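Local structure of hypothetical protein AF_0060 (2P06) at residues G47-P50 with F54-S57; L62-E67 with A92-Y97; M40-R45 with F66-E71. The protein is of unknown function but belongs to the MazG nucleotide pyrophosphohydrolase family and binds magnesium, so it probably hydrolyses a nucleoside triphosphate. One frame throughout, in Å; residues are numbered along the deposited sequence.

Contact 1: residues G47-P50 with F54-S57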
loop_
_atom_site.group_PDB
_atom_site.type_symbol
_atom_site.label_atom_id
_atom_site.label_comp_id
_atom_site.label_asym_id
_atom_site.label_seq_id
_atom_site.Cartn_x
_atom_site.Cartn_y
_atom_site.Cartn_z
ATOM N N GLY B 47 -5.983 -21.480 24.478
ATOM C CA GLY B 47 -7.196 -21.278 23.681
ATOM C C GLY B 47 -7.000 -20.384 22.465
ATOM O O GLY B 47 -7.972 -19.920 21.863
ATOM N N ASN B 48 -5.741 -20.159 22.104
ATOM C CA ASN B 48 -5.381 -19.384 20.927
ATOM C C ASN B 48 -4.645 -20.280 19.907
ATOM O O ASN B 48 -3.756 -21.062 20.266
ATOM C CB ASN B 48 -4.525 -18.171 21.321
ATOM C CG ASN B 48 -5.337 -17.060 22.022
ATOM O OD1 ASN B 48 -6.569 -17.052 21.999
ATOM N ND2 ASN B 48 -4.635 -16.119 22.644
ATOM N N THR B 49 -5.043 -20.163 18.642
ATOM C CA THR B 49 -4.481 -20.955 17.549
ATOM C C THR B 49 -3.646 -20.014 16.692
ATOM O O THR B 49 -3.913 -18.815 16.672
ATOM C CB THR B 49 -5.585 -21.586 16.679
ATOM O OG1 THR B 49 -5.117 -21.700 15.332
ATOM C CG2 THR B 49 -6.862 -20.730 16.675
ATOM N N PRO B 50 -2.624 -20.540 15.994
ATOM C CA PRO B 50 -1.852 -19.667 15.131
ATOM C C PRO B 50 -2.593 -19.066 13.937
ATOM O O PRO B 50 -2.070 -18.144 13.346
ATOM C CB PRO B 50 -0.695 -20.567 14.646
ATOM C CG PRO B 50 -1.085 -21.912 14.912
ATOM C CD PRO B 50 -2.084 -21.910 16.011
ATOM N N PHE B 54 -8.646 -19.073 10.034
ATOM C CA PHE B 54 -8.866 -20.357 9.360
ATOM C C PHE B 54 -9.455 -21.405 10.315
ATOM O O PHE B 54 -10.304 -22.197 9.920
ATOM C CB PHE B 54 -7.544 -20.874 8.794
ATOM C CG PHE B 54 -7.655 -22.171 8.029
ATOM C CD1 PHE B 54 -8.087 -22.185 6.704
ATOM C CD2 PHE B 54 -7.285 -23.376 8.616
ATOM C CE1 PHE B 54 -8.175 -23.379 5.995
ATOM C CE2 PHE B 54 -7.387 -24.584 7.920
ATOM C CZ PHE B 54 -7.822 -24.582 6.603
ATOM N N ASP B 55 -8.977 -21.404 11.551
ATOM C CA ASP B 55 -9.335 -22.420 12.532
ATOM C C ASP B 55 -10.710 -22.242 13.193
ATOM O O ASP B 55 -11.338 -23.220 13.588
ATOM C CB ASP B 55 -8.267 -22.448 13.623
ATOM C CG ASP B 55 -6.935 -22.970 13.116
ATOM O OD1 ASP B 55 -6.912 -23.615 12.041
ATOM O OD2 ASP B 55 -5.911 -22.727 13.787
ATOM N N PHE B 56 -11.148 -20.996 13.326
ATOM C CA PHE B 56 -12.359 -20.681 14.077
ATOM C C PHE B 56 -13.513 -20.462 13.115
ATOM O O PHE B 56 -13.304 -20.144 11.950
ATOM C CB PHE B 56 -12.161 -19.414 14.915
ATOM C CG PHE B 56 -11.295 -19.595 16.135
ATOM C CD1 PHE B 56 -11.293 -20.778 16.862
ATOM C CD2 PHE B 56 -10.532 -18.542 16.597
ATOM C CE1 PHE B 56 -10.506 -20.913 18.015
ATOM C CE2 PHE B 56 -9.741 -18.670 17.744
ATOM C CZ PHE B 56 -9.728 -19.848 18.448
ATOM N N SER B 57 -14.725 -20.652 13.611
ATOM C CA SER B 57 -15.925 -20.396 12.839
ATOM C C SER B 57 -16.178 -18.897 12.745
ATOM O O SER B 57 -15.636 -18.119 13.525
ATOM C CB SER B 57 -17.128 -21.060 13.513
ATOM O OG SER B 57 -17.405 -20.471 14.782
#
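Asp55 and Phe56 meet Thr49 and Gly47 where the chain of this all-helical MazG-family protein turns back on itself: residues 47-50 belong to the loop that follows helix 22-43, and the short helix 52-55 lies between that loop and helix 58-77. From Asp55 at the end of the short helix, the CB methylene approaches the methyl CG2 of Thr49 at 3.8 Å. The carboxylate also reaches toward the threonine hydroxyl, but the modelled approach there is implausibly tight and carries no weight; the sound partner of Thr49 OG1 is the backbone N of Arg51. Phe56, the first residue to leave helical geometry, makes the main apolar contact. With its CG beside the backbone N and anti to the carbonyl carbon (chi1 -74°), its ring reaches across to the loop, and Thr49, coming from the opposite direction, lays CG2 over one face. This is a CH-pi contact, 3.8 Å from CG2 to the ring centroid and 25° off the normal, displaced toward the rim. Ser57 then serves as N-cap of helix 58-77, its OG accepting a bond from the backbone N of Arg60. On the loop side, Asn48 ND2 donates to Arg42 O, tying the loop back to helix 22-43. At the outer end of the Phe56 ring, Gly47 O lies at the edge, in the ring plane, 3.8 Å from CZ.

Contact 2: residues L62-E67 with A92-Y97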
loop_
_atom_site.group_PDB
_atom_site.type_symbol
_atom_site.label_atom_id
_atom_site.label_comp_id
_atom_site.label_asym_id
_atom_site.label_seq_id
_atom_site.Cartn_x
_atom_site.Cartn_y
_atom_site.Cartn_z
ATOM N N LEU B 62 -16.734 -13.627 15.308
ATOM C CA LEU B 62 -17.673 -12.578 15.689
ATOM C C LEU B 62 -17.731 -12.296 17.178
ATOM O O LEU B 62 -17.597 -11.131 17.611
ATOM C CB LEU B 62 -19.083 -12.951 15.253
ATOM C CG LEU B 62 -19.608 -12.327 13.973
ATOM C CD1 LEU B 62 -20.878 -13.041 13.488
ATOM C CD2 LEU B 62 -19.848 -10.857 14.225
ATOM N N SER B 63 -18.002 -13.328 17.970
ATOM C CA SER B 63 -18.135 -13.110 19.409
ATOM C C SER B 63 -16.784 -12.659 19.983
ATOM O O SER B 63 -16.742 -11.825 20.885
ATOM C CB SER B 63 -18.690 -14.342 20.125
ATOM O OG SER B 63 -17.871 -15.412 19.812
ATOM N N ARG B 64 -15.676 -13.180 19.451
ATOM C CA ARG B 64 -14.367 -12.702 19.908
ATOM C C ARG B 64 -14.175 -11.210 19.550
ATOM O O ARG B 64 -13.706 -10.418 20.377
ATOM C CB ARG B 64 -13.222 -13.548 19.343
ATOM C CG ARG B 64 -13.088 -14.981 19.882
ATOM C CD ARG B 64 -12.290 -15.128 21.171
ATOM N NE ARG B 64 -11.018 -14.394 21.206
ATOM C CZ ARG B 64 -10.842 -13.192 21.765
ATOM N NH1 ARG B 64 -9.644 -12.626 21.724
ATOM N NH2 ARG B 64 -11.836 -12.535 22.348
ATOM N N LEU B 65 -14.551 -10.813 18.331
ATOM C CA LEU B 65 -14.446 -9.393 17.926
ATOM C C LEU B 65 -15.256 -8.460 18.842
ATOM O O LEU B 65 -14.769 -7.411 19.295
ATOM C CB LEU B 65 -14.912 -9.204 16.486
ATOM C CG LEU B 65 -15.017 -7.775 15.948
ATOM C CD1 LEU B 65 -13.693 -7.007 16.066
ATOM C CD2 LEU B 65 -15.486 -7.817 14.504
ATOM N N PHE B 66 -16.501 -8.844 19.078
ATOM C CA PHE B 66 -17.372 -8.159 20.005
ATOM C C PHE B 66 -16.762 -8.091 21.411
ATOM O O PHE B 66 -16.875 -7.067 22.077
ATOM C CB PHE B 66 -18.745 -8.852 20.036
ATOM C CG PHE B 66 -19.680 -8.389 18.960
ATOM C CD1 PHE B 66 -19.263 -8.254 17.662
ATOM C CD2 PHE B 66 -20.984 -8.074 19.253
ATOM C CE1 PHE B 66 -20.128 -7.784 16.657
ATOM C CE2 PHE B 66 -21.862 -7.600 18.253
ATOM C CZ PHE B 66 -21.418 -7.460 16.949
ATOM N N GLU B 67 -16.125 -9.171 21.869
ATOM C CA GLU B 67 -15.423 -9.147 23.158
ATOM C C GLU B 67 -14.315 -8.093 23.174
ATOM O O GLU B 67 -14.137 -7.343 24.160
ATOM C CB GLU B 67 -14.848 -10.529 23.514
ATOM C CG GLU B 67 -15.889 -11.523 23.984
ATOM C CD GLU B 67 -15.383 -12.967 24.002
ATOM O OE1 GLU B 67 -14.158 -13.166 23.842
ATOM O OE2 GLU B 67 -16.211 -13.892 24.173
ATOM N N ALA B 92 -8.483 -4.332 15.586
ATOM C CA ALA B 92 -8.057 -4.369 14.183
ATOM C C ALA B 92 -7.740 -5.806 13.760
ATOM O O ALA B 92 -8.160 -6.252 12.682
ATOM C CB ALA B 92 -6.826 -3.463 13.929
ATOM N N ASN B 93 -6.995 -6.516 14.606
ATOM C CA ASN B 93 -6.678 -7.923 14.337
ATOM C C ASN B 93 -7.923 -8.751 14.176
ATOM O O ASN B 93 -8.052 -9.481 13.196
ATOM C CB ASN B 93 -5.766 -8.530 15.403
ATOM C CG ASN B 93 -4.286 -8.342 15.099
ATOM O OD1 ASN B 93 -3.883 -8.276 13.938
ATOM N ND2 ASN B 93 -3.458 -8.317 16.149
ATOM N N PHE B 94 -8.862 -8.631 15.101
ATOM C CA PHE B 94 -10.078 -9.411 14.987
ATOM C C PHE B 94 -11.013 -9.015 13.824
ATOM O O PHE B 94 -11.725 -9.877 13.280
ATOM C CB PHE B 94 -10.781 -9.546 16.348
ATOM C CG PHE B 94 -10.138 -10.593 17.193
ATOM C CD1 PHE B 94 -10.573 -11.910 17.119
ATOM C CD2 PHE B 94 -8.992 -10.307 17.916
ATOM C CE1 PHE B 94 -9.933 -12.909 17.827
ATOM C CE2 PHE B 94 -8.346 -11.300 18.633
ATOM C CZ PHE B 94 -8.822 -12.594 18.609
ATOM N N CYS B 95 -11.001 -7.744 13.431
ATOM C CA CYS B 95 -11.655 -7.352 12.175
ATOM C C CYS B 95 -10.980 -8.100 11.030
ATOM O O CYS B 95 -11.645 -8.578 10.125
ATOM C CB CYS B 95 -11.533 -5.858 11.899
ATOM S SG CYS B 95 -12.546 -4.840 12.990
HETATM N N MSE B 96 -9.654 -8.130 11.060
HETATM C CA MSE B 96 -8.887 -8.801 10.038
HETATM C C MSE B 96 -9.163 -10.304 9.981
HETATM O O MSE B 96 -9.332 -10.878 8.901
HETATM C CB MSE B 96 -7.399 -8.585 10.257
HETATM C CG MSE B 96 -6.607 -9.206 9.131
HETATM SE SE MSE B 96 -4.739 -8.843 9.269
HETATM C CE MSE B 96 -4.235 -9.979 10.605
ATOM N N TYR B 97 -9.206 -10.945 11.142
ATOM C CA TYR B 97 -9.428 -12.397 11.181
ATOM C C TYR B 97 -10.802 -12.737 10.615
ATOM O O TYR B 97 -10.935 -13.644 9.809
ATOM C CB TYR B 97 -9.276 -12.959 12.588
ATOM C CG TYR B 97 -7.965 -12.657 13.275
ATOM C CD1 TYR B 97 -6.812 -12.401 12.554
ATOM C CD2 TYR B 97 -7.884 -12.667 14.655
ATOM C CE1 TYR B 97 -5.614 -12.130 13.179
ATOM C CE2 TYR B 97 -6.709 -12.381 15.295
ATOM C CZ TYR B 97 -5.567 -12.104 14.551
ATOM O OH TYR B 97 -4.387 -11.808 15.196
#
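Arg64 curls against the outer end of the Phe94 ring, bringing NH1 obliquely to 3.2 Å from CZ. Bends at chi2 and chi3 fold the arginine so that both ends of its side chain touch the ring: CB lies 3.7 Å from Phe94 CE1, and CE1 in turn sits over one face of the guanidinium. The two planes are 62° apart, so the groups meet at a steep tilt and do not stack flat. NH2 forms a salt bridge with Glu67 OE1 (2.8 Å), one turn ahead on the same helix, while NH1 pairs with Glu68 OE2. Within its own helix, Phe94 receives Tyr97 CD2 over the centre of one face, 3.7 Å above the plane. Leu65 sends CG anti to its backbone N (chi1 173°), which carries CD1 across to Phe94 CB and Cys95 SG, both at 3.9 Å. The axes of the two segments approach to 9.1 Å and run nearly antiparallel (164° between their N-to-C directions), as partners in a helical bundle. Helix 22-43 packs on the 92-97 segment through Phe31, Met35 and Tyr39, and the second subunit adds Leu88 against Leu65 and Val91 against Cys95, making this seam part of the subunit interface.

Contact 3: residues M40-R45 with F66-E71. With MG (magnesium ion), chain E.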
loop_
_atom_site.group_PDB
_atom_site.type_symbol
_atom_site.label_atom_id
_atom_site.label_comp_id
_atom_site.label_asym_id
_atom_site.label_seq_id
_atom_site.Cartn_x
_atom_site.Cartn_y
_atom_site.Cartn_z
HETATM N N MSE B 40 1.522 -12.060 17.771
HETATM C CA MSE B 40 2.595 -12.863 18.370
HETATM C C MSE B 40 2.384 -13.117 19.833
HETATM O O MSE B 40 2.443 -14.233 20.281
HETATM C CB MSE B 40 3.929 -12.140 18.340
HETATM C CG MSE B 40 4.975 -13.033 17.951
HETATM SE SE MSE B 40 4.373 -13.009 16.144
HETATM C CE MSE B 40 5.609 -11.604 15.574
ATOM N N LYS B 41 2.220 -12.031 20.574
ATOM C CA LYS B 41 2.101 -12.074 22.014
ATOM C C LYS B 41 0.950 -12.965 22.416
ATOM O O LYS B 41 1.037 -13.651 23.438
ATOM C CB LYS B 41 1.919 -10.666 22.588
ATOM C CG LYS B 41 3.237 -9.988 22.945
ATOM C CD LYS B 41 3.245 -8.505 22.616
ATOM C CE LYS B 41 2.251 -7.705 23.444
ATOM N NZ LYS B 41 2.389 -6.228 23.184
ATOM N N ARG B 42 -0.123 -12.992 21.630
ATOM C CA ARG B 42 -1.269 -13.765 22.091
ATOM C C ARG B 42 -1.451 -15.129 21.447
ATOM O O ARG B 42 -2.067 -15.998 22.063
ATOM C CB ARG B 42 -2.558 -12.930 22.102
ATOM C CG ARG B 42 -3.107 -12.536 20.797
ATOM C CD ARG B 42 -4.221 -11.478 21.029
ATOM N NE ARG B 42 -5.357 -12.008 21.784
ATOM C CZ ARG B 42 -6.267 -11.266 22.413
ATOM N NH1 ARG B 42 -7.249 -11.853 23.072
ATOM N NH2 ARG B 42 -6.203 -9.945 22.406
ATOM N N VAL B 43 -0.857 -15.341 20.273
ATOM C CA VAL B 43 -0.935 -16.630 19.578
ATOM C C VAL B 43 -0.515 -17.773 20.527
ATOM O O VAL B 43 -1.054 -18.879 20.469
ATOM C CB VAL B 43 -0.078 -16.624 18.260
ATOM C CG1 VAL B 43 1.406 -16.620 18.569
ATOM C CG2 VAL B 43 -0.386 -17.795 17.427
ATOM N N SER B 44 0.421 -17.455 21.422
ATOM C CA SER B 44 0.973 -18.382 22.423
ATOM C C SER B 44 -0.015 -18.854 23.510
ATOM O O SER B 44 0.002 -20.016 23.915
ATOM C CB SER B 44 2.160 -17.675 23.096
ATOM O OG SER B 44 2.623 -16.596 22.271
ATOM N N ARG B 45 -0.887 -17.948 23.944
ATOM C CA ARG B 45 -1.720 -18.121 25.134
ATOM C C ARG B 45 -2.817 -19.199 24.982
ATOM O O ARG B 45 -3.241 -19.489 23.859
ATOM C CB ARG B 45 -2.332 -16.765 25.519
ATOM C CG ARG B 45 -1.278 -15.710 25.921
ATOM C CD ARG B 45 -1.891 -14.336 26.226
ATOM N NE ARG B 45 -3.070 -14.402 27.102
ATOM C CZ ARG B 45 -3.078 -14.251 28.433
ATOM N NH1 ARG B 45 -1.961 -14.023 29.123
ATOM N NH2 ARG B 45 -4.231 -14.329 29.090
ATOM N N PHE B 66 -16.501 -8.844 19.078
ATOM C CA PHE B 66 -17.372 -8.159 20.005
ATOM C C PHE B 66 -16.762 -8.091 21.411
ATOM O O PHE B 66 -16.875 -7.067 22.077
ATOM C CB PHE B 66 -18.745 -8.852 20.036
ATOM C CG PHE B 66 -19.680 -8.389 18.960
ATOM C CD1 PHE B 66 -19.263 -8.254 17.662
ATOM C CD2 PHE B 66 -20.984 -8.074 19.253
ATOM C CE1 PHE B 66 -20.128 -7.784 16.657
ATOM C CE2 PHE B 66 -21.862 -7.600 18.253
ATOM C CZ PHE B 66 -21.418 -7.460 16.949
ATOM N N GLU B 67 -16.125 -9.171 21.869
ATOM C CA GLU B 67 -15.423 -9.147 23.158
ATOM C C GLU B 67 -14.315 -8.093 23.174
ATOM O O GLU B 67 -14.137 -7.343 24.160
ATOM C CB GLU B 67 -14.848 -10.529 23.514
ATOM C CG GLU B 67 -15.889 -11.523 23.984
ATOM C CD GLU B 67 -15.383 -12.967 24.002
ATOM O OE1 GLU B 67 -14.158 -13.166 23.842
ATOM O OE2 GLU B 67 -16.211 -13.892 24.173
ATOM N N GLU B 68 -13.577 -8.009 22.075
ATOM C CA GLU B 68 -12.473 -7.067 21.992
ATOM C C GLU B 68 -12.998 -5.631 21.889
ATOM O O GLU B 68 -12.413 -4.706 22.452
ATOM C CB GLU B 68 -11.551 -7.419 20.825
ATOM C CG GLU B 68 -10.893 -8.811 20.942
ATOM C CD GLU B 68 -9.941 -8.936 22.126
ATOM O OE1 GLU B 68 -9.339 -7.942 22.566
ATOM O OE2 GLU B 68 -9.765 -10.050 22.601
HETATM N N MSE B 69 -14.103 -5.443 21.180
HETATM C CA MSE B 69 -14.702 -4.123 21.072
HETATM C C MSE B 69 -15.247 -3.670 22.420
HETATM O O MSE B 69 -15.162 -2.480 22.752
HETATM C CB MSE B 69 -15.809 -4.115 20.024
HETATM C CG MSE B 69 -15.293 -4.191 18.612
HETATM SE SE MSE B 69 -16.696 -4.177 17.299
HETATM C CE MSE B 69 -17.942 -2.957 18.045
ATOM N N ASP B 70 -15.782 -4.609 23.194
ATOM C CA ASP B 70 -16.213 -4.319 24.566
ATOM C C ASP B 70 -15.033 -3.864 25.465
ATOM O O ASP B 70 -15.166 -2.902 26.238
ATOM C CB ASP B 70 -16.946 -5.529 25.166
ATOM C CG ASP B 70 -18.347 -5.730 24.556
ATOM O OD1 ASP B 70 -18.870 -4.761 23.939
ATOM O OD2 ASP B 70 -18.935 -6.849 24.696
ATOM N N GLU B 71 -13.886 -4.544 25.353
ATOM C CA GLU B 71 -12.678 -4.130 26.075
ATOM C C GLU B 71 -12.194 -2.739 25.658
ATOM O O GLU B 71 -11.713 -1.981 26.483
ATOM C CB GLU B 71 -11.538 -5.132 25.910
ATOM C CG GLU B 71 -11.743 -6.417 26.695
ATOM C CD GLU B 71 -10.709 -7.466 26.389
ATOM O OE1 GLU B 71 -9.884 -7.228 25.482
ATOM O OE2 GLU B 71 -10.731 -8.538 27.035
HETATM MG MG MG E . -8.461 -6.571 24.094
HETATM O O HOH W 1 -9.479 -4.824 22.667
HETATM O O HOH W 2 -7.303 -7.967 25.089
#
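Glu68 OE2 is gripped by two arginines, Arg42 from helix 22-43 and Arg64 from one turn earlier on its own helix. The bond from Arg42 NH1 is a salt bridge of 3.1 Å but weak as a hydrogen bond, with an angle of only 128° at the proton. Arg42 and Glu68 approach from opposite directions, and the guanidinium stands almost perpendicular to the carboxylate, 84° between planes. The other oxygen, OE1, binds magnesium at 2.2 Å, so one carboxylate is shared between metal and arginines, which fixes its rotation. A bend at chi2 (-65°) turns the Glu68 carboxylate toward the C-terminal end of the segment, where Glu71, extended beyond CG, also reaches the ion with OE1 at 2.1 Å. Two waters, at 2.5 and 2.1 Å from the magnesium, together with Glu87 and Asp90 complete six ligands. The more distant water also donates to Glu68 O (2.9 Å), linking the metal shell to the helix backbone. The spacing of Glu68 with Glu71 and of Glu87 with Asp90 matches the paired ExxE and ExxD metal-binding motifs of MazG proteins. Arg42 NH2 pairs with Asp90 OD1, so this arginine braces two metal ligands from the second shell. Replacing Arg42 by an alanine would probably cost Glu68 OE2 one of its two arginines and Asp90 OD1 this charged partner, leaving the two metal-bound carboxylates less firmly oriented. The site thus lies among three helices: 58-77 and 81-103 supply the protein ligands, 22-43 brings Arg42 across from the side, and the face of 58-77 bearing Phe66 and Met69 meets Arg73 of the second subunit.

Overall arrangement
Contact 2 is the buried one, an antiparallel helix pair near the chain centre; contact 3 is partly buried at the metal site, and contact 1 lies at the surface. Helix 58-77 serves both contacts 2 and 3, which both touch the second subunit and have centres 8 Å apart: Phe94 packs on Glu68 CG, and the guanidinium groups of Arg42 and Arg64 gather round one carboxylate. Contact 2 adds an arginine against a ring to its apolar packing, contact 3 rests on charge and metal coordination, and contact 1 mainly on a methyl over a ring face. Contact 1 falls within the connection between the segments of contact 3, joined to it by Asn48 and by Pro50 against Val43.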